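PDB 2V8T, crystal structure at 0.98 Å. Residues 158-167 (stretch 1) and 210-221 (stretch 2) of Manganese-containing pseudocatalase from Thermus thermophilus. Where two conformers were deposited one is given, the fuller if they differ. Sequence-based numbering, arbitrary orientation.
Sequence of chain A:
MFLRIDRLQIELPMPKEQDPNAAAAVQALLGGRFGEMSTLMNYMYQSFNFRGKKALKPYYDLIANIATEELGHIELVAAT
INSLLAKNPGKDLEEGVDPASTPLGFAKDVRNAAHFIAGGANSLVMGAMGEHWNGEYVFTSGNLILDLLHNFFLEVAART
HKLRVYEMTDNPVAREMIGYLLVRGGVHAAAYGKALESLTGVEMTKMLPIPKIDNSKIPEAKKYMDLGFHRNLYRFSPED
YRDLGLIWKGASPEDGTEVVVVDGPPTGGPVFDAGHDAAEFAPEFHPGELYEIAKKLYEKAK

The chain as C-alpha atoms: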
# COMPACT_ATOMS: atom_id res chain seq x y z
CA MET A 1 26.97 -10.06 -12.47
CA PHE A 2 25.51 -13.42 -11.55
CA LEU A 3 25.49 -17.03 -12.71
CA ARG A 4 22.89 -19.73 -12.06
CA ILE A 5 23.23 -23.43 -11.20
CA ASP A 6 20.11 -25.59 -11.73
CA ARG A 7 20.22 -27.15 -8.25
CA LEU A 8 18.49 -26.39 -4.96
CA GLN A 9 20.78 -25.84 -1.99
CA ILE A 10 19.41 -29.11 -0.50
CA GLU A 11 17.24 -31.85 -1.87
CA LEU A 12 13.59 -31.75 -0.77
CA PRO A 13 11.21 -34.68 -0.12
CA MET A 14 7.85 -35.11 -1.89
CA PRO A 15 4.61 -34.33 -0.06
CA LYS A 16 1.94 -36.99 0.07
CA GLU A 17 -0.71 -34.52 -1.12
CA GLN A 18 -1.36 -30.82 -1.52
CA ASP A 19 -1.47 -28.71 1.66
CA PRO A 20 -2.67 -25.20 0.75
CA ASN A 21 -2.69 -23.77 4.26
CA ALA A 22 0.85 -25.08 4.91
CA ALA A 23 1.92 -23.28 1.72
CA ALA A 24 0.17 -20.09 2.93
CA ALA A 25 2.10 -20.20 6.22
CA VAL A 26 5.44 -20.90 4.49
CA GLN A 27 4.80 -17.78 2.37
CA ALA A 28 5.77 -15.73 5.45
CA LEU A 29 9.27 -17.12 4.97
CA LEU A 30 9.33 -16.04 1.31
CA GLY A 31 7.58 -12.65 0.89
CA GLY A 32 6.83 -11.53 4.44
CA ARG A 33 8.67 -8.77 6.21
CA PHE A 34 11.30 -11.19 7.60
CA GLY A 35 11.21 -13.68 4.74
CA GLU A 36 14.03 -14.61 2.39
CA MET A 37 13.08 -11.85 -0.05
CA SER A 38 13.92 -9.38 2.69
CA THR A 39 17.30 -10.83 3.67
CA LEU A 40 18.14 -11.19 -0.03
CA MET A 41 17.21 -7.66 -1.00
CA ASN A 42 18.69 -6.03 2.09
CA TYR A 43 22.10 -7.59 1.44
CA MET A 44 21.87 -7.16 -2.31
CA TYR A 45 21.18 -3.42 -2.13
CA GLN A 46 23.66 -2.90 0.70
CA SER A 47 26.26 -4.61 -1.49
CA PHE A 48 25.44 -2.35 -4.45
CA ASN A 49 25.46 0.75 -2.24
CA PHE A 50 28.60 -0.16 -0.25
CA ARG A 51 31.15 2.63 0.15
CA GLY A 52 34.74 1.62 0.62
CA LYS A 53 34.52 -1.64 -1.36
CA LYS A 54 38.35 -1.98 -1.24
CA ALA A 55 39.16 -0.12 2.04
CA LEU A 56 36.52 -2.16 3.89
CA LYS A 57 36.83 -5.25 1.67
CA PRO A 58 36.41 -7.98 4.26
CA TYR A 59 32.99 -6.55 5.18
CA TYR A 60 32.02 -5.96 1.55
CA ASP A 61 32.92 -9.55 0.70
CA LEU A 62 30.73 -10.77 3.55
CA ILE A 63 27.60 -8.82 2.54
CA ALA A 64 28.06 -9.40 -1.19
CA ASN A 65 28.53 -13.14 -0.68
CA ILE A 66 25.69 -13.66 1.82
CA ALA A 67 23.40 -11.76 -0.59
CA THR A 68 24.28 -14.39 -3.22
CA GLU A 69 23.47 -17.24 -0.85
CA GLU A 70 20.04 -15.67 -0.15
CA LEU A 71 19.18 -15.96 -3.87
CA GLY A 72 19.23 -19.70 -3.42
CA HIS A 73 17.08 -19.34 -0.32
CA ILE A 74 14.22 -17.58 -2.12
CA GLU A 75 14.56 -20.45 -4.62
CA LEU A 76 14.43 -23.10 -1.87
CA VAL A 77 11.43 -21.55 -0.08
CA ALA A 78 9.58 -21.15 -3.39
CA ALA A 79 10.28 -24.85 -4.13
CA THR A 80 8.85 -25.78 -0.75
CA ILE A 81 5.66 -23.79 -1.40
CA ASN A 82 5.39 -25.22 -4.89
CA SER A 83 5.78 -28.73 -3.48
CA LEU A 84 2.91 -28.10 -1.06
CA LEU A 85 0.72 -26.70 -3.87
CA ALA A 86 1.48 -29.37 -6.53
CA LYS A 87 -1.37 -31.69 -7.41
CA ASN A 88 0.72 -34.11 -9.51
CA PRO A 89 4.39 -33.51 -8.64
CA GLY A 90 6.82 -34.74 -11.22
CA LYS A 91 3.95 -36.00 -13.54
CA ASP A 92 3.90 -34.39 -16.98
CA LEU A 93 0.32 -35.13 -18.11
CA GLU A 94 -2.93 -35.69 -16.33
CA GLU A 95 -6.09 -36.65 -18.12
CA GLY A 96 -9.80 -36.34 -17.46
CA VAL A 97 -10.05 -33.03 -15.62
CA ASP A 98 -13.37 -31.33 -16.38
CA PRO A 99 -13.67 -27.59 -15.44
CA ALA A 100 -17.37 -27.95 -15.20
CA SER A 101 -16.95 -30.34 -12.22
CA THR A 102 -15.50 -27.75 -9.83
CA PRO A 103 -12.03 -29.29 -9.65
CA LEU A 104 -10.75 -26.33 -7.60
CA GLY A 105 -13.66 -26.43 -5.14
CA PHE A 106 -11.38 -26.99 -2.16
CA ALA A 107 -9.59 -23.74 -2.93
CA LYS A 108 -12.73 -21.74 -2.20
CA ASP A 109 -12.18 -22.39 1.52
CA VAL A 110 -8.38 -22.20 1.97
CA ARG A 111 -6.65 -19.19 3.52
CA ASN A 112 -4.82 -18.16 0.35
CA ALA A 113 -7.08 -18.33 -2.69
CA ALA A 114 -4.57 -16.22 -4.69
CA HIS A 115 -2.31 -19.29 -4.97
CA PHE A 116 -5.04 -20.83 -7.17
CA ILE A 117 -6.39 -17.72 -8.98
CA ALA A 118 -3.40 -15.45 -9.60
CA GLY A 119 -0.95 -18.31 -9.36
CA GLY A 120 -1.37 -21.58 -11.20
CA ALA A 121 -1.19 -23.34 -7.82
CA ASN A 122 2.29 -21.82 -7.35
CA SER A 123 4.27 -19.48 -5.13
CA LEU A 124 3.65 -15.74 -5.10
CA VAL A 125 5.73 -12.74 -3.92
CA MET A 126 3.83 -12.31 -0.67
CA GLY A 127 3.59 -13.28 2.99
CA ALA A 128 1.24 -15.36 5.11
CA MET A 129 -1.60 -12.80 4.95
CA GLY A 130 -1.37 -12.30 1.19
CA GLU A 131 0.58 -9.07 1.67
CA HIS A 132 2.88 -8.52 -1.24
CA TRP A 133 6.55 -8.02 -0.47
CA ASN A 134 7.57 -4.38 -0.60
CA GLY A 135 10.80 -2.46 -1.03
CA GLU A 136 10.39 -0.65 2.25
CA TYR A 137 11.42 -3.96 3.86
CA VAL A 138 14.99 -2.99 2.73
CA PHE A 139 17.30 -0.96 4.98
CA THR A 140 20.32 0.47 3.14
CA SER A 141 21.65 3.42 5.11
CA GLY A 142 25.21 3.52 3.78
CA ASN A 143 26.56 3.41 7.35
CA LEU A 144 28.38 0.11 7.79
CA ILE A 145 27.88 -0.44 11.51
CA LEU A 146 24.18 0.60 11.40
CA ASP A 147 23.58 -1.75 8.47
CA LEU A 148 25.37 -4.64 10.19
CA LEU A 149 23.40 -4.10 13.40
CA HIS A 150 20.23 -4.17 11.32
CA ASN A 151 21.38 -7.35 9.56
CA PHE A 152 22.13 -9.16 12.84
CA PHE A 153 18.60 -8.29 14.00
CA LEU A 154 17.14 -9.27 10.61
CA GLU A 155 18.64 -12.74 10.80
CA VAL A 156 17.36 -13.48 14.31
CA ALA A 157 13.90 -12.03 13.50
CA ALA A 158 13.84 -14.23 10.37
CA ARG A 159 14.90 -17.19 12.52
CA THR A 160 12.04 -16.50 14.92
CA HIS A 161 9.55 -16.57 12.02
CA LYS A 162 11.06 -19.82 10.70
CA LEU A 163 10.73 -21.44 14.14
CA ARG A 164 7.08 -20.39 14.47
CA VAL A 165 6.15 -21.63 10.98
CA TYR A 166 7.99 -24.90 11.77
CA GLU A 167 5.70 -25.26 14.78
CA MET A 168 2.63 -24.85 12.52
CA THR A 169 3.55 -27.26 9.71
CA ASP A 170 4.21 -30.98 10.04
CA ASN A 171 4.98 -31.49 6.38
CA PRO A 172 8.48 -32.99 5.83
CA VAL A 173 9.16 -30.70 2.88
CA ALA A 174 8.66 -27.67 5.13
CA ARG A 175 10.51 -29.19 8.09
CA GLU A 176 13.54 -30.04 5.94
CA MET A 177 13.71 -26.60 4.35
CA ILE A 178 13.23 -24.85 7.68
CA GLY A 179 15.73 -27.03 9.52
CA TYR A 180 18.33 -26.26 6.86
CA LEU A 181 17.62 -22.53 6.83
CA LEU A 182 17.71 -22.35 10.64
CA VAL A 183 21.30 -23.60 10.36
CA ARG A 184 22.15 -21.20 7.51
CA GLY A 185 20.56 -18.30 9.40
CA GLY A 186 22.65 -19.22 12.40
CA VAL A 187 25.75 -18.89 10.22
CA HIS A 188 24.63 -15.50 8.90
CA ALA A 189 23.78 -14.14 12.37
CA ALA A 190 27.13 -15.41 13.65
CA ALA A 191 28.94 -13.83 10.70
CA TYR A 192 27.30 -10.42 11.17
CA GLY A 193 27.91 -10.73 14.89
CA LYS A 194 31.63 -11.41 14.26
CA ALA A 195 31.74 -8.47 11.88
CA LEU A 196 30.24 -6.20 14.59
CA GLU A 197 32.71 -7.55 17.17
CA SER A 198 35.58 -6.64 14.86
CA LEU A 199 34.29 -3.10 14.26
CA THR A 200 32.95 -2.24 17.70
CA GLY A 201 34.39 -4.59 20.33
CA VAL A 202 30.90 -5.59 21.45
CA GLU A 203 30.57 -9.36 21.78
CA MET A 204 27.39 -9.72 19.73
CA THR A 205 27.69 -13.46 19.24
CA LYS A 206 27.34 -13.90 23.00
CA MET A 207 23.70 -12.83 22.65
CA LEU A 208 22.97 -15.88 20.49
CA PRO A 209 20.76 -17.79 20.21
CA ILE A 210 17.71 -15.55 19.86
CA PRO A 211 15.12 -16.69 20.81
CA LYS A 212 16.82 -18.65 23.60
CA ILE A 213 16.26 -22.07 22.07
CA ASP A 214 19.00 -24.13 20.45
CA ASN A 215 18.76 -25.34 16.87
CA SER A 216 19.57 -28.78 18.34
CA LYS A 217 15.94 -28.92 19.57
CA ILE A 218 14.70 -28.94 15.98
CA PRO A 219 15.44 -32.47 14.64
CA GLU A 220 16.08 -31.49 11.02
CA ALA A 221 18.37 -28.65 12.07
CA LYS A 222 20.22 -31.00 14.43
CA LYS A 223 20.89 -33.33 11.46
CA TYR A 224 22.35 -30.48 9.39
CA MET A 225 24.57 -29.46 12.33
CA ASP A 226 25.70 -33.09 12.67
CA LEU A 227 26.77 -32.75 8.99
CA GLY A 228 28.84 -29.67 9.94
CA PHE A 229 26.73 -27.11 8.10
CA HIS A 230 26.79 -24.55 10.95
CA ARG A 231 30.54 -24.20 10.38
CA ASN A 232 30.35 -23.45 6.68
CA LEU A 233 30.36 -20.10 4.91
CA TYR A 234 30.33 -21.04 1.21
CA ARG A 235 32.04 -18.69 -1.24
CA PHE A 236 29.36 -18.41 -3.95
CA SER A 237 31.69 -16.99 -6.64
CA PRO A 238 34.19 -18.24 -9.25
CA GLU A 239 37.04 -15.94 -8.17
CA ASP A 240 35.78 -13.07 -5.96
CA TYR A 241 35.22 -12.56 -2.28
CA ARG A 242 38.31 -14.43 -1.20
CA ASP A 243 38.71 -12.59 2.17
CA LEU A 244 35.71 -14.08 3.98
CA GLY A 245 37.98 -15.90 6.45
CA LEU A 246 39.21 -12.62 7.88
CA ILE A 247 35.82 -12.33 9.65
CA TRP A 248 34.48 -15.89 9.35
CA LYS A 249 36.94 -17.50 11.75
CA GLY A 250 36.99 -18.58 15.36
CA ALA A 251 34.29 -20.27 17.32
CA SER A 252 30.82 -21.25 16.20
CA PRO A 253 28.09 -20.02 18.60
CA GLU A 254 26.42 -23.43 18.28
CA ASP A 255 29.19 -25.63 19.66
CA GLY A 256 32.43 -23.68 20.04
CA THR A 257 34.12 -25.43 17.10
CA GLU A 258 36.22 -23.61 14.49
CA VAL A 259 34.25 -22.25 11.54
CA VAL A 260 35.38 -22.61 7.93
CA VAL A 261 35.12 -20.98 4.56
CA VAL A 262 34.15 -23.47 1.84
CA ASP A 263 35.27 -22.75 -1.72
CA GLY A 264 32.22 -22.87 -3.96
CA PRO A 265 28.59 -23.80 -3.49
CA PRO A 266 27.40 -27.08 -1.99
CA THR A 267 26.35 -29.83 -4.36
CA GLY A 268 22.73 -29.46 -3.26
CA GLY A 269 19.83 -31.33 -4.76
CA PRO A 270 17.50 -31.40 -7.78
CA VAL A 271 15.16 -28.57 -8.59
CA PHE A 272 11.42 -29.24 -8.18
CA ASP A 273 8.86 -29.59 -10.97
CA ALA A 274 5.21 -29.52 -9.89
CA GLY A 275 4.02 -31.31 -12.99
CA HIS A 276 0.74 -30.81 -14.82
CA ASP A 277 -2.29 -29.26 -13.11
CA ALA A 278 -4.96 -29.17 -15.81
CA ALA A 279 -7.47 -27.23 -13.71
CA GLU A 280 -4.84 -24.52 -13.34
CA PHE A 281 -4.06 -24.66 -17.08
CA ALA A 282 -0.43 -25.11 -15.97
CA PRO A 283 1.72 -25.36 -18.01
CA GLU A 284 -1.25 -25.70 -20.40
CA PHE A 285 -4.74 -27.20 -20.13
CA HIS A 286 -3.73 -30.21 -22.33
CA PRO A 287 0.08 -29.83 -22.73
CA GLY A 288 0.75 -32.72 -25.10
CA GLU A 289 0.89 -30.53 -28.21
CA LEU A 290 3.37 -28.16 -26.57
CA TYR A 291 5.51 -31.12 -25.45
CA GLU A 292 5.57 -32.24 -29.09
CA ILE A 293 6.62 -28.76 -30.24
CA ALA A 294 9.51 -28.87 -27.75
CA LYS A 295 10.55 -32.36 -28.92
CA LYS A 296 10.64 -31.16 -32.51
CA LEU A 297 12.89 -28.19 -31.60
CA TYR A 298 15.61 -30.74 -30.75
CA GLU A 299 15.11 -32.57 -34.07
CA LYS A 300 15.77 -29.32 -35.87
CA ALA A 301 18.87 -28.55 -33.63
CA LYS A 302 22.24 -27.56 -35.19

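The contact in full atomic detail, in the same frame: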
# COMPACT_ATOMS: atom_id res chain seq x y z
N ALA A 158 14.16 -13.22 11.38
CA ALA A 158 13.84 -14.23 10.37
C ALA A 158 13.85 -15.63 10.98
O ALA A 158 12.99 -16.45 10.68
CB ALA A 158 14.80 -14.14 9.20
N ARG A 159 14.83 -15.90 11.84
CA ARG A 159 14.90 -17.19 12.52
C ARG A 159 13.65 -17.44 13.35
O ARG A 159 13.09 -18.53 13.38
CB ARG A 159 16.13 -17.25 13.43
CG ARG A 159 16.32 -18.62 14.06
CD ARG A 159 17.17 -18.56 15.27
NE ARG A 159 17.46 -19.90 15.78
CZ ARG A 159 17.41 -20.26 17.05
NH1 ARG A 159 17.09 -19.39 17.99
NH2 ARG A 159 17.62 -21.52 17.39
N THR A 160 13.21 -16.40 14.08
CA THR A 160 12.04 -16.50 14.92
C THR A 160 10.80 -16.88 14.07
O THR A 160 10.00 -17.74 14.45
CB THR A 160 11.82 -15.16 15.69
OG1 THR A 160 12.97 -14.92 16.48
CG2 THR A 160 10.64 -15.25 16.58
N HIS A 161 10.64 -16.23 12.91
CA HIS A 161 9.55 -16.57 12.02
C HIS A 161 9.66 -18.01 11.52
O HIS A 161 8.67 -18.73 11.44
CB HIS A 161 9.43 -15.60 10.85
CG HIS A 161 8.91 -14.26 11.24
ND1 HIS A 161 8.94 -13.66 12.48
CD2 HIS A 161 8.27 -13.44 10.39
CE1 HIS A 161 8.31 -12.45 12.32
NE2 HIS A 161 7.89 -12.37 11.08
N LYS A 162 10.87 -18.43 11.15
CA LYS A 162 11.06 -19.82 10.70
C LYS A 162 10.66 -20.81 11.78
O LYS A 162 10.02 -21.82 11.49
CB LYS A 162 12.48 -20.06 10.17
CG LYS A 162 12.76 -19.31 8.87
CD LYS A 162 13.77 -19.95 7.99
CE LYS A 162 14.03 -19.21 6.69
NZ LYS A 162 14.62 -17.83 6.84
N LEU A 163 11.08 -20.56 13.03
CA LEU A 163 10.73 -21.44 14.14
C LEU A 163 9.20 -21.53 14.31
O LEU A 163 8.65 -22.61 14.53
CB LEU A 163 11.36 -20.96 15.43
CG LEU A 163 12.88 -21.17 15.53
CD1 LEU A 163 13.44 -20.28 16.65
CD2 LEU A 163 13.22 -22.62 15.80
N ARG A 164 8.54 -20.38 14.26
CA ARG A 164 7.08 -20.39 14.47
C ARG A 164 6.36 -21.12 13.34
O ARG A 164 5.45 -21.91 13.59
CB ARG A 164 6.57 -18.96 14.63
CG ARG A 164 7.04 -18.35 15.95
CD ARG A 164 6.82 -16.83 15.98
NE ARG A 164 7.22 -16.31 17.28
CZ ARG A 164 7.18 -15.03 17.61
NH1 ARG A 164 6.93 -14.10 16.71
NH2 ARG A 164 7.48 -14.69 18.85
N VAL A 165 6.78 -20.91 12.08
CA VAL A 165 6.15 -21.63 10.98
C VAL A 165 6.44 -23.13 11.12
O VAL A 165 5.58 -23.98 10.86
CB VAL A 165 6.60 -21.07 9.63
CG1 VAL A 165 6.12 -21.95 8.47
CG2 VAL A 165 6.06 -19.65 9.45
N TYR A 166 7.67 -23.51 11.52
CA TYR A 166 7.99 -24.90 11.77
C TYR A 166 6.99 -25.54 12.72
O TYR A 166 6.56 -26.69 12.57
CB TYR A 166 9.42 -25.00 12.34
CG TYR A 166 9.85 -26.41 12.62
CD1 TYR A 166 9.60 -26.99 13.83
CD2 TYR A 166 10.58 -27.16 11.68
CE1 TYR A 166 10.00 -28.28 14.11
CE2 TYR A 166 11.00 -28.44 11.93
CZ TYR A 166 10.69 -29.00 13.16
OH TYR A 166 11.09 -30.30 13.49
N GLU A 167 6.63 -24.79 13.77
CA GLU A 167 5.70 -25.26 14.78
C GLU A 167 4.25 -25.34 14.32
O GLU A 167 3.40 -25.89 15.04
CB GLU A 167 5.81 -24.38 16.02
CG GLU A 167 7.16 -24.55 16.73
CD GLU A 167 7.20 -23.71 17.96
OE1 GLU A 167 6.99 -22.45 17.73
OE2 GLU A 167 7.40 -24.15 19.08
N ILE A 210 18.95 -16.29 19.71
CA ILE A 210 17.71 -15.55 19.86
C ILE A 210 16.69 -16.20 18.93
O ILE A 210 16.99 -16.37 17.75
CB ILE A 210 17.87 -14.07 19.49
CG1 ILE A 210 18.89 -13.39 20.40
CG2 ILE A 210 16.53 -13.36 19.53
CD1 ILE A 210 19.36 -12.03 19.86
N PRO A 211 15.47 -16.53 19.41
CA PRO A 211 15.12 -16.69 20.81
C PRO A 211 16.04 -17.70 21.49
O PRO A 211 16.86 -18.36 20.83
CB PRO A 211 13.68 -17.27 20.75
CG PRO A 211 13.20 -16.90 19.36
CD PRO A 211 14.42 -17.04 18.51
N LYS A 212 15.91 -17.81 22.82
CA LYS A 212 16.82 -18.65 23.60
C LYS A 212 16.37 -20.09 23.56
O LYS A 212 15.85 -20.70 24.52
CB LYS A 212 16.99 -18.10 25.01
CG LYS A 212 18.13 -18.74 25.77
CD LYS A 212 19.52 -18.44 25.18
CE LYS A 212 19.99 -17.01 25.32
NZ LYS A 212 19.89 -16.55 26.62
N ILE A 213 16.55 -20.68 22.38
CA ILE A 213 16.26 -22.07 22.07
C ILE A 213 17.35 -22.47 21.08
O ILE A 213 17.69 -21.72 20.16
CB ILE A 213 14.86 -22.29 21.47
CG1 ILE A 213 14.61 -23.77 21.24
CG2 ILE A 213 14.59 -21.41 20.20
CD1 ILE A 213 13.19 -24.12 20.78
N ASP A 214 17.94 -23.64 21.30
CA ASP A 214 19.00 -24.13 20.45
C ASP A 214 18.42 -24.81 19.18
O ASP A 214 17.44 -25.55 19.27
CB ASP A 214 19.93 -25.07 21.18
CG ASP A 214 20.60 -24.40 22.33
OD1 ASP A 214 20.95 -23.22 22.27
OD2 ASP A 214 20.86 -25.15 23.30
N ASN A 215 19.10 -24.62 18.08
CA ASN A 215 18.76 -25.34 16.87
C ASN A 215 18.77 -26.86 17.08
O ASN A 215 18.05 -27.58 16.38
CB ASN A 215 19.68 -24.98 15.71
CG ASN A 215 19.33 -23.63 15.04
OD1 ASN A 215 18.26 -23.09 15.18
ND2 ASN A 215 20.24 -23.22 14.21
N SER A 216 19.55 -27.34 18.05
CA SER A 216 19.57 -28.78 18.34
C SER A 216 18.22 -29.33 18.77
O SER A 216 18.03 -30.57 18.73
CB SER A 216 20.64 -29.07 19.42
OG SER A 216 20.29 -28.44 20.62
N LYS A 217 17.28 -28.48 19.19
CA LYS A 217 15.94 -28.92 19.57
C LYS A 217 15.01 -29.12 18.38
O LYS A 217 13.88 -29.59 18.55
CB LYS A 217 15.31 -27.91 20.52
CG LYS A 217 16.09 -27.72 21.79
CD LYS A 217 16.40 -29.01 22.54
CE LYS A 217 17.44 -28.80 23.67
NZ LYS A 217 17.84 -30.10 24.31
N ILE A 218 15.48 -28.79 17.18
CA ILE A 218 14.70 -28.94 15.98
C ILE A 218 15.37 -30.12 15.22
O ILE A 218 16.49 -29.97 14.75
CB ILE A 218 14.76 -27.66 15.13
CG1 ILE A 218 14.28 -26.43 15.94
CG2 ILE A 218 13.97 -27.88 13.83
CD1 ILE A 218 12.86 -26.56 16.50
N PRO A 219 14.71 -31.28 15.12
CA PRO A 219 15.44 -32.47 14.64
C PRO A 219 16.12 -32.30 13.27
O PRO A 219 17.26 -32.76 13.09
CB PRO A 219 14.35 -33.55 14.63
CG PRO A 219 13.36 -33.12 15.58
CD PRO A 219 13.39 -31.64 15.70
N GLU A 220 15.47 -31.64 12.33
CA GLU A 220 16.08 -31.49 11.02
C GLU A 220 17.30 -30.59 11.08
O GLU A 220 18.32 -30.82 10.40
CB GLU A 220 15.05 -30.98 10.02
CG GLU A 220 13.93 -31.96 9.71
CD GLU A 220 12.84 -32.06 10.73
OE1 GLU A 220 12.80 -31.24 11.70
OE2 GLU A 220 12.02 -33.02 10.61
N ALA A 221 17.22 -29.51 11.90
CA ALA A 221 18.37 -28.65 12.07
C ALA A 221 19.52 -29.39 12.75
O ALA A 221 20.67 -29.23 12.36
CB ALA A 221 18.02 -27.41 12.89

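Stretch 1 is part of a helix that begins earlier in the chain, held by successive i to i+4 backbone hydrogen bonds from Lys162 N to Ala158 O (2.9 Å) onward, and stretch 2 is a mostly irregular segment that lies along one side of it. The two backbones stay well apart: the CA atoms of Thr160 and Pro211 are 6.6 Å from each other, and those of Leu163 and Ile218 8.7 Å, so side chains fill the gap. Stretch 2 passes through a cis peptide bond before Pro211, an extended Ile213, a 3-10 segment at 215-217 and the start of a helix, with Ile218 at the N-cap position. Together the stretches bury 518 Å².

Ala158, at the start, does not reach the partner. Arg159 dominates the contact. Its CA-to-CB bond points toward stretch 2, and with chi1, chi2 and chi3 all t the side chain extends far enough to place the guanidinium among the carbonyls of the loop. All its acceptors lie at the edge of the group, near its plane, where the N-H bonds point. Arg159 NH1 donates to Ile210 O at 3.0 Å, to Ile213 O at 3.2 Å and, weakly, to Pro211 O at 3.0 Å. Arg159 NH2 donates to Ile213 O at 2.8 Å and to Asn215 OD1 at 2.8 Å, both nearly straight. Ile213 O is thus shared by the two terminal nitrogens, while Asn215 OD1 is bridged by NH2 and a weak bond from Arg159 NE at 3.3 Å. None of these acceptors carries a full charge; the cation is met by an arc of neutral oxygens near its plane, and one side chain ties together four residues of an otherwise irregular loop. The amide of Asn215 is engaged at its other end too, ND2 being hydrogen-bonded elsewhere in the structure.

Thr160 points sideways and packs against the proline, its OG1 3.3 Å from Pro211 CD, a van der Waals contact, CD being a carbon; the hydroxyl has its hydrogen bond just outside the stretches. His161 and Lys162 are out of reach.

One turn on from Arg159, Leu163 again points toward stretch 2 and supplies the greasy centre of the contact. Leu163 CD1 lies 3.9 Å from Pro211 CD and 3.9 Å from Ile213 CG2, and Leu163 CD2 is 4.0 Å from Ile218 CG1. The two methyls thereby join Pro211 and Ile213 on the CD1 side to Ile218 on the CD2 side. Arg164 points away, and Val165 is out of reach.

Tyr166 closes the contact with both ring and hydroxyl. Ile218 CG2 sits over one face, 3.8 Å from the centroid of the Tyr166 ring and 25° off its normal, a CH-pi contact that also brings this methyl to 3.5 Å from Tyr166 CZ. The Tyr166 OH donates to Glu220 OE1 at 2.6 Å, a short bond made near the ring plane to a carboxylate whose OE2 is hydrogen-bonded elsewhere. Pro219 CD lies 3.5 Å from the same Tyr166 OH.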